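Local atomic coordinates of RagB/SusD domain protein (Flavobacterium johnsoniae, PDB entry 5J5U), a protein that probably binds chitin or chitin-derived oligosaccharides as a SusD-like protein of a chitin utilization locus, by its family most likely at the outer membrane. Residues Q456-E459 against K460-M463. Sequence-based numbering, arbitrary orientation.
Sequences QKNE and KNYM
N458 turns CG anti to its own nitrogen (chi1 -164°), while N461 sets CG anti to its carbonyl carbon (chi1 -62°), and the two side-chain amides meet. These torsions bring N458 OD1 to 3.1 Å from N461 ND2. The two amide planes stand almost perpendicular, 89° apart. The N-H points poorly at the oxygen, and the hydrogen bond is weak. N458 ND2 has its stronger partner elsewhere, the carbonyl oxygen of P138. Y140 lies against N458, N461 and Y462.

N458 breaks the helical path at the joint between helix 452-457 and helix 459-468. It sits at the N-cap position, but its side chain does not cap the helix. Its carbonyl instead begins the new helix: Y462 N is hydrogen-bonded to N458 O at 3.1 Å. One residue on, M463 N is hydrogen-bonded to E459 O at 2.9 Å. The side chains of this second pair run close on the same face of the turn, with E459 CG 4.3 Å from M463 CG. The Y462 side chain touches E454 and M455 of helix 452-457, and its OH is hydrogen-bonded to N473 ND2.

With an alanine at N458, the P138 carbonyl would probably lose this donor and N461 ND2 its weak acceptor. The two i to i+4 backbone bonds define the first turn of helix 459-468. The buried N458 amide uses both ends, linking that turn to the loop at P138.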
# COMPACT_ATOMS: atom_id res chain seq x y z
N GLN A 456 22.66 17.58 7.24
CA GLN A 456 24.06 17.92 7.00
C GLN A 456 24.33 18.58 5.63
O GLN A 456 25.27 19.36 5.51
CB GLN A 456 24.91 16.66 7.13
CG GLN A 456 25.03 16.17 8.56
CD GLN A 456 25.50 14.74 8.65
OE1 GLN A 456 25.17 13.91 7.79
NE2 GLN A 456 26.29 14.44 9.67
N LYS A 457 23.49 18.30 4.64
CA LYS A 457 23.69 18.73 3.24
C LYS A 457 22.64 19.71 2.74
O LYS A 457 22.77 20.26 1.65
CB LYS A 457 23.69 17.52 2.29
CG LYS A 457 24.94 16.68 2.29
CD LYS A 457 24.85 15.69 1.15
CE LYS A 457 23.61 14.84 1.33
NZ LYS A 457 23.41 13.95 0.18
N ASN A 458 21.53 19.80 3.46
CA ASN A 458 20.41 20.63 3.04
C ASN A 458 19.77 21.31 4.25
O ASN A 458 18.55 21.36 4.38
CB ASN A 458 19.39 19.80 2.28
CG ASN A 458 18.40 20.64 1.49
OD1 ASN A 458 18.54 21.86 1.40
ND2 ASN A 458 17.41 20.01 0.91
N GLU A 459 20.60 21.85 5.12
CA GLU A 459 20.17 22.23 6.47
C GLU A 459 18.98 23.19 6.55
O GLU A 459 18.05 22.96 7.34
CB GLU A 459 21.35 22.86 7.23
CG GLU A 459 20.99 23.20 8.67
CD GLU A 459 22.14 23.82 9.43
OE1 GLU A 459 23.26 23.89 8.87
OE2 GLU A 459 21.91 24.25 10.58
N LYS A 460 19.01 24.26 5.76
CA LYS A 460 17.99 25.30 5.85
C LYS A 460 16.59 24.76 5.58
O LYS A 460 15.69 24.90 6.39
CB LYS A 460 18.30 26.45 4.89
CG LYS A 460 17.24 27.56 4.86
CD LYS A 460 17.43 28.45 3.61
CE LYS A 460 16.50 29.67 3.58
NZ LYS A 460 15.08 29.35 3.18
N ASN A 461 16.44 24.11 4.43
CA ASN A 461 15.15 23.57 4.03
C ASN A 461 14.68 22.46 4.99
O ASN A 461 13.51 22.44 5.41
CB ASN A 461 15.25 23.06 2.59
CG ASN A 461 15.57 24.19 1.61
OD1 ASN A 461 15.16 25.32 1.81
ND2 ASN A 461 16.35 23.89 0.57
N TYR A 462 15.60 21.58 5.38
CA TYR A 462 15.35 20.56 6.39
C TYR A 462 14.69 21.20 7.62
O TYR A 462 13.58 20.81 8.04
CB TYR A 462 16.66 19.85 6.75
CG TYR A 462 16.56 18.92 7.91
CD1 TYR A 462 16.81 19.36 9.21
CD2 TYR A 462 16.19 17.59 7.73
CE1 TYR A 462 16.71 18.50 10.29
CE2 TYR A 462 16.08 16.73 8.81
CZ TYR A 462 16.34 17.18 10.08
OH TYR A 462 16.23 16.32 11.15
N MET A 463 15.36 22.23 8.15
CA MET A 463 14.86 22.93 9.33
C MET A 463 13.51 23.63 9.09
O MET A 463 12.68 23.69 10.00
CB MET A 463 15.89 23.96 9.81
CG MET A 463 17.12 23.34 10.48
SD MET A 463 16.67 22.10 11.71
CE MET A 463 15.89 23.14 12.96